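Local structure of MUTM (fpg) protein (Thermus thermophilus, 1EE8) at residues Pro15-Gln20 / Leu45-Arg50; Ala37-Arg42 / Gly60-Val65; Gly69-Phe74 / Asp97-Gly102. The protein is a zinc-finger protein of the MutM (Fpg) family, built from a beta-rich N-terminal domain, a helical H2TH domain and the zinc finger. All blocks are in the same frame, centred on the assembly; numbering follows the deposited sequence.

Interaction 1 of 3, residues Pro15-Gln20 / Leu45-Arg50; sequences PLVLGQ and LEVDRR
L45 meets L18 through its backbone: the CD1 methyl of L18 rests 3.3 Å from L45 O, while the side chain of L45 starts out away from the 15-20 segment. The other methyl of L18, CD2, turns to the residue that follows. At E46, CD2 of L18 lies 4.0 Å from CA, and the same methyl is 4.3 Å from OE1 of the carboxylate. E46 OE1 turns back on its own strand and accepts from V47 N at 2.9 Å (149°) through its anti lone pair, while OE2 forms a salt bridge with R14 of helix 3-17, so the carboxylate is held between strand and helix. L45 and E46 both face A57 of the neighbouring strand 53-58, a classic beta bulge in strand 42-50. The contact joins the end of helix 3-17, and the type II turn V17-Q20 that follows it, to the sheet of the N-terminal domain. In that turn Q20 N returns to V17 O at 2.9 Å, with G19 at a positive phi. V47 and V17 form the buried part of the contact. V47 CG2, anti to the carbonyl carbon and beside the backbone N, touches V17 CG2 at 3.7 Å; the V17 methyl occupies the crowded position between backbone N and carbonyl carbon. The two valine side chains cross at about a right angle, and L18 CD2 lies at the margin of this apolar patch, 4.5 Å from V47 CG2. Further along the strand, R49 forms salt bridges with E7 of helix 3-17 and with E124, and R50 pairs with the other carboxylate oxygen of E124.

Interaction 2 of 3, residues Ala37-Arg42 / Gly60-Val65; sequences ALAEGR and GGVELV
R42 lays its guanidinium under V62, whose CG2 methyl sits 3.4 Å above one face, offset toward the rim and 3.5 Å from both NE and CZ of R42. R42 closes a G1 beta bulge: it and G41 both face L22 of strand 21-26, at the point where the loop 37-42 enters the sheet. From there the R42 chain runs extended from CG to NE and crosses the V62 side chain at about a right angle. Rotation of the planar group is fixed at its edge, where R42 NE donates to L38 O at 2.7 Å in a nearly straight bond (168°). The oxygen lies only 7° out of the guanidinium plane, and the donor comes in nearly along the C=O axis. At the other end NH1 bonds to E59 O and passes G60 CA at 3.7 Å. NH2 bonds to E40 O of the second subunit, with the same bond made in return, which brings the two R42 NH2 groups close; their like charges are probably offset in part by these carbonyls. Beyond the arginine the packing is apolar: V62 CG1 lies 4.1 Å from A39 CA, and A39 CB is 4.3 Å from L64 CB.

Interaction 3 of 3, residues Gly69-Phe74 / Asp97-Gly102; sequences GMTGGF and DPRRFG
T71 sets OG1 between its backbone N and carbonyl carbon (chi1 59°), and D97 holds CG anti to its own N (chi1 -170°), which brings hydroxyl and carboxylate together. The loop before strand 73-75 meets the loop joining strands 92-96 and 103-108; M70 on the first and R99 and F101 on the second probably correspond to the Met-Arg-Phe intercalation triad of MutM relatives. OG1 of T71 is used twice: it donates to D97 OD2 at 2.9 Å, meeting the oxygen almost head-on, and accepts from R99 N at 2.9 Å (165°). The second carboxylate oxygen, D97 OD1, accepts from G102 N at 2.7 Å on its syn side, with the donor tilted out of the carboxylate plane, so D97 closes its own loop and also holds the facing threonine. A water accepting from T71 N and F101 N also bridges the loops. At the outer end the M70 and R99 side chains cross obliquely, with M70 SD 3.1 Å from R99 NH2. F101 presents its ring edge to R99 NE, and its CE2 lies 3.3 Å above one face of the R99 guanidinium. M70 CB completes the cluster, 4.1 Å from F101 CD2.

In the fold
All three contacts lie within the N-terminal domain and reach the same mixed beta-sheet. Interactions 1 and 2 have centres about 13 Å apart and alternate along the chain: strand 42-50 begins at the end of the 37-42 segment and then runs on into 45-50. Interaction 3 closes later in sequence, its centre about 20 Å from that of interaction 1 and 21 Å from that of interaction 2; its nearest atoms stay about 7 Å from interaction 1. Only interaction 2 meets the second subunit. The zinc ion belongs to a separate part of the chain, held by C238, C241, C258 and C261, and none of the three contacts supplies a ligand to it.

Interaction 1 of 3, residues Pro15-Gln20 / Leu45-Arg50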
# COMPACT_ATOMS: atom_id res chain seq x y z
N PRO A 15 -17.01 13.17 14.39
CA PRO A 15 -18.44 13.11 14.07
C PRO A 15 -18.68 13.17 12.56
O PRO A 15 -19.77 12.84 12.08
CB PRO A 15 -19.01 14.35 14.75
CG PRO A 15 -17.99 14.71 15.80
CD PRO A 15 -16.69 14.41 15.12
N LEU A 16 -17.66 13.58 11.81
CA LEU A 16 -17.78 13.71 10.37
C LEU A 16 -17.22 12.55 9.55
O LEU A 16 -17.62 12.37 8.40
CB LEU A 16 -17.08 15.00 9.91
CG LEU A 16 -17.52 16.33 10.53
CD1 LEU A 16 -16.62 17.45 10.02
CD2 LEU A 16 -18.98 16.60 10.17
N VAL A 17 -16.31 11.77 10.12
CA VAL A 17 -15.70 10.69 9.37
C VAL A 17 -15.90 9.28 9.93
O VAL A 17 -15.72 8.30 9.20
CB VAL A 17 -14.19 10.92 9.24
CG1 VAL A 17 -13.93 12.33 8.75
CG2 VAL A 17 -13.51 10.68 10.58
N LEU A 18 -16.26 9.18 11.20
CA LEU A 18 -16.46 7.88 11.82
C LEU A 18 -17.37 6.97 10.99
O LEU A 18 -18.47 7.37 10.61
CB LEU A 18 -17.03 8.06 13.23
CG LEU A 18 -16.16 7.67 14.43
CD1 LEU A 18 -16.17 6.16 14.58
CD2 LEU A 18 -14.75 8.19 14.26
N GLY A 19 -16.89 5.77 10.69
CA GLY A 19 -17.69 4.83 9.92
C GLY A 19 -17.74 5.05 8.42
O GLY A 19 -18.34 4.26 7.69
N GLN A 20 -17.12 6.13 7.95
CA GLN A 20 -17.10 6.46 6.53
C GLN A 20 -15.99 5.71 5.79
O GLN A 20 -14.93 5.45 6.34
CB GLN A 20 -16.89 7.96 6.34
CG GLN A 20 -18.03 8.84 6.82
CD GLN A 20 -18.95 9.26 5.69
OE1 GLN A 20 -18.56 10.02 4.80
NE2 GLN A 20 -20.18 8.75 5.72
N LEU A 45 -12.50 3.67 11.28
CA LEU A 45 -13.04 3.17 12.54
C LEU A 45 -12.82 4.11 13.72
O LEU A 45 -13.56 4.08 14.70
CB LEU A 45 -12.44 1.81 12.85
CG LEU A 45 -12.62 0.79 11.71
CD1 LEU A 45 -12.06 -0.56 12.14
CD2 LEU A 45 -14.09 0.68 11.35
N GLU A 46 -11.78 4.93 13.64
CA GLU A 46 -11.47 5.87 14.71
C GLU A 46 -10.43 6.88 14.28
O GLU A 46 -9.72 6.68 13.30
CB GLU A 46 -10.95 5.14 15.95
CG GLU A 46 -11.97 4.90 17.03
CD GLU A 46 -12.36 6.17 17.79
OE1 GLU A 46 -11.98 7.29 17.36
OE2 GLU A 46 -13.05 6.04 18.83
N VAL A 47 -10.37 7.98 15.03
CA VAL A 47 -9.38 9.03 14.78
C VAL A 47 -8.74 9.26 16.14
O VAL A 47 -9.34 9.86 17.03
CB VAL A 47 -10.04 10.34 14.30
CG1 VAL A 47 -8.96 11.39 14.01
CG2 VAL A 47 -10.86 10.08 13.05
N ASP A 48 -7.53 8.73 16.32
CA ASP A 48 -6.83 8.87 17.58
C ASP A 48 -5.76 9.95 17.50
O ASP A 48 -5.44 10.45 16.42
CB ASP A 48 -6.16 7.55 17.98
CG ASP A 48 -7.15 6.41 18.14
OD1 ASP A 48 -8.22 6.62 18.73
OD2 ASP A 48 -6.83 5.30 17.67
N ARG A 49 -5.23 10.32 18.66
CA ARG A 49 -4.18 11.31 18.75
C ARG A 49 -3.15 10.83 19.74
O ARG A 49 -3.49 10.40 20.85
CB ARG A 49 -4.71 12.67 19.22
CG ARG A 49 -3.60 13.71 19.40
CD ARG A 49 -4.08 14.96 20.14
NE ARG A 49 -4.51 14.65 21.50
CZ ARG A 49 -3.69 14.25 22.47
NH1 ARG A 49 -4.17 13.99 23.68
NH2 ARG A 49 -2.39 14.12 22.24
N ARG A 50 -1.90 10.89 19.34
CA ARG A 50 -0.80 10.51 20.21
C ARG A 50 0.13 11.70 20.04
O ARG A 50 0.61 11.96 18.93
CB ARG A 50 -0.13 9.23 19.72
CG ARG A 50 0.90 8.67 20.68
CD ARG A 50 0.25 8.02 21.88
NE ARG A 50 1.24 7.49 22.82
CZ ARG A 50 1.86 8.22 23.75
NH1 ARG A 50 1.60 9.51 23.87
NH2 ARG A 50 2.75 7.64 24.55

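Interaction 2 of 3, residues Ala37-Arg42 / Gly60-Val65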
# COMPACT_ATOMS: atom_id res chain seq x y z
N ALA A 37 -1.66 4.65 -0.40
CA ALA A 37 -2.54 3.70 -1.10
C ALA A 37 -2.98 2.58 -0.15
O ALA A 37 -4.02 1.96 -0.34
CB ALA A 37 -1.83 3.11 -2.31
N LEU A 38 -2.18 2.35 0.88
CA LEU A 38 -2.47 1.32 1.85
C LEU A 38 -3.79 1.58 2.56
O LEU A 38 -4.52 0.65 2.92
CB LEU A 38 -1.34 1.28 2.88
CG LEU A 38 -0.90 -0.09 3.38
CD1 LEU A 38 -0.37 -0.89 2.20
CD2 LEU A 38 0.17 0.08 4.44
N ALA A 39 -4.10 2.86 2.74
CA ALA A 39 -5.31 3.29 3.43
C ALA A 39 -6.57 3.32 2.58
O ALA A 39 -7.68 3.34 3.11
CB ALA A 39 -5.08 4.68 4.04
N GLU A 40 -6.41 3.34 1.26
CA GLU A 40 -7.55 3.43 0.36
C GLU A 40 -8.52 2.25 0.34
O GLU A 40 -8.13 1.08 0.39
CB GLU A 40 -7.06 3.74 -1.05
CG GLU A 40 -6.36 5.09 -1.14
CD GLU A 40 -5.91 5.42 -2.55
OE1 GLU A 40 -5.89 6.62 -2.90
OE2 GLU A 40 -5.56 4.49 -3.31
N GLY A 41 -9.81 2.59 0.29
CA GLY A 41 -10.86 1.60 0.25
C GLY A 41 -11.10 0.93 1.59
O GLY A 41 -11.39 -0.26 1.63
N ARG A 42 -10.97 1.68 2.67
CA ARG A 42 -11.17 1.13 4.00
C ARG A 42 -12.03 2.09 4.81
O ARG A 42 -11.96 3.31 4.63
CB ARG A 42 -9.82 0.96 4.72
CG ARG A 42 -8.84 0.03 4.03
CD ARG A 42 -7.52 0.04 4.76
NE ARG A 42 -6.49 -0.73 4.07
CZ ARG A 42 -6.37 -2.06 4.10
NH1 ARG A 42 -7.22 -2.80 4.80
NH2 ARG A 42 -5.39 -2.64 3.44
N GLY A 60 -9.16 -3.34 8.75
CA GLY A 60 -8.19 -4.18 8.08
C GLY A 60 -6.78 -4.06 8.64
O GLY A 60 -5.82 -4.53 8.02
N GLY A 61 -6.66 -3.41 9.79
CA GLY A 61 -5.36 -3.27 10.43
C GLY A 61 -4.40 -2.28 9.82
O GLY A 61 -3.19 -2.53 9.76
N VAL A 62 -4.92 -1.14 9.36
CA VAL A 62 -4.10 -0.10 8.76
C VAL A 62 -4.30 1.22 9.49
O VAL A 62 -5.36 1.46 10.08
CB VAL A 62 -4.47 0.09 7.27
CG1 VAL A 62 -3.92 1.41 6.76
CG2 VAL A 62 -3.92 -1.07 6.43
N GLU A 63 -3.29 2.08 9.45
CA GLU A 63 -3.39 3.40 10.06
C GLU A 63 -2.83 4.45 9.12
O GLU A 63 -1.80 4.24 8.47
CB GLU A 63 -2.63 3.47 11.39
CG GLU A 63 -3.14 2.53 12.47
CD GLU A 63 -2.40 2.69 13.80
OE1 GLU A 63 -1.16 2.52 13.83
OE2 GLU A 63 -3.07 2.99 14.81
N LEU A 64 -3.52 5.58 9.03
CA LEU A 64 -3.03 6.67 8.21
C LEU A 64 -2.59 7.68 9.26
O LEU A 64 -3.42 8.29 9.94
CB LEU A 64 -4.13 7.25 7.33
CG LEU A 64 -3.69 8.36 6.37
CD1 LEU A 64 -2.57 7.86 5.47
CD2 LEU A 64 -4.88 8.80 5.53
N VAL A 65 -1.29 7.82 9.42
CA VAL A 65 -0.76 8.74 10.40
C VAL A 65 -0.52 10.09 9.75
O VAL A 65 0.02 10.17 8.64
CB VAL A 65 0.56 8.20 11.01
CG1 VAL A 65 1.15 9.22 11.99
CG2 VAL A 65 0.29 6.88 11.71

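Interaction 3 of 3, residues Gly69-Phe74 / Asp97-Gly102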
# COMPACT_ATOMS: atom_id res chain seq x y z
N GLY A 69 2.80 19.45 11.31
CA GLY A 69 3.94 20.32 11.11
C GLY A 69 3.59 21.72 11.56
O GLY A 69 2.68 21.91 12.36
N MET A 70 4.28 22.72 11.02
CA MET A 70 4.06 24.11 11.40
C MET A 70 2.77 24.76 10.89
O MET A 70 2.18 25.58 11.58
CB MET A 70 5.26 24.95 10.96
CG MET A 70 5.12 26.43 11.26
SD MET A 70 6.53 27.38 10.63
CE MET A 70 7.57 27.45 12.13
N THR A 71 2.35 24.41 9.68
CA THR A 71 1.15 25.02 9.11
C THR A 71 0.14 24.02 8.56
O THR A 71 -0.79 24.40 7.85
CB THR A 71 1.54 25.98 7.98
OG1 THR A 71 2.25 25.26 6.97
CG2 THR A 71 2.42 27.10 8.53
N GLY A 72 0.34 22.75 8.89
CA GLY A 72 -0.57 21.73 8.38
C GLY A 72 -1.90 21.67 9.10
O GLY A 72 -2.00 21.94 10.31
N GLY A 73 -2.94 21.30 8.36
CA GLY A 73 -4.26 21.19 8.96
C GLY A 73 -5.25 20.59 7.98
O GLY A 73 -5.05 20.65 6.77
N PHE A 74 -6.31 19.98 8.52
CA PHE A 74 -7.36 19.40 7.69
C PHE A 74 -8.47 20.43 7.62
O PHE A 74 -8.82 21.02 8.64
CB PHE A 74 -7.88 18.11 8.33
CG PHE A 74 -6.94 16.95 8.19
CD1 PHE A 74 -6.82 16.29 6.97
CD2 PHE A 74 -6.13 16.55 9.25
CE1 PHE A 74 -5.90 15.25 6.80
CE2 PHE A 74 -5.21 15.52 9.09
CZ PHE A 74 -5.09 14.87 7.87
N ASP A 97 -1.54 22.88 3.72
CA ASP A 97 -0.21 22.97 4.30
C ASP A 97 0.71 23.91 3.54
O ASP A 97 1.51 23.49 2.69
CB ASP A 97 0.44 21.57 4.37
CG ASP A 97 1.72 21.56 5.19
OD1 ASP A 97 2.45 20.55 5.15
OD2 ASP A 97 2.01 22.57 5.88
N PRO A 98 0.62 25.21 3.84
CA PRO A 98 1.43 26.26 3.21
C PRO A 98 2.94 25.98 3.20
O PRO A 98 3.56 25.99 2.15
CB PRO A 98 1.10 27.49 4.03
CG PRO A 98 -0.33 27.26 4.41
CD PRO A 98 -0.33 25.80 4.80
N ARG A 99 3.52 25.71 4.36
CA ARG A 99 4.97 25.48 4.45
C ARG A 99 5.48 24.08 4.13
O ARG A 99 6.68 23.85 4.10
CB ARG A 99 5.49 25.94 5.81
CG ARG A 99 5.29 27.43 6.06
CD ARG A 99 6.21 27.97 7.13
NE ARG A 99 7.62 27.78 6.77
CZ ARG A 99 8.65 28.21 7.49
NH1 ARG A 99 9.89 27.99 7.08
NH2 ARG A 99 8.44 28.87 8.63
N ARG A 100 4.55 23.15 3.89
CA ARG A 100 4.87 21.78 3.51
C ARG A 100 5.67 20.94 4.50
O ARG A 100 6.45 20.08 4.09
CB ARG A 100 5.59 21.76 2.15
CG ARG A 100 4.93 22.63 1.09
CD ARG A 100 5.56 22.44 -0.28
NE ARG A 100 5.13 21.20 -0.92
CZ ARG A 100 5.53 20.81 -2.13
NH1 ARG A 100 6.37 21.56 -2.82
NH2 ARG A 100 5.08 19.67 -2.64
N PHE A 101 5.48 21.18 5.79
CA PHE A 101 6.19 20.40 6.80
C PHE A 101 5.38 19.16 7.17
O PHE A 101 5.92 18.17 7.67
CB PHE A 101 6.45 21.25 8.04
CG PHE A 101 7.60 22.19 7.89
CD1 PHE A 101 8.90 21.71 7.85
CD2 PHE A 101 7.38 23.56 7.80
CE1 PHE A 101 9.98 22.58 7.70
CE2 PHE A 101 8.45 24.44 7.65
CZ PHE A 101 9.76 23.95 7.61
N GLY A 102 4.07 19.21 6.91
CA GLY A 102 3.23 18.08 7.21
C GLY A 102 3.65 16.81 6.47
O GLY A 102 4.27 16.87 5.41
O HOH W 1 3.48 22.28 7.90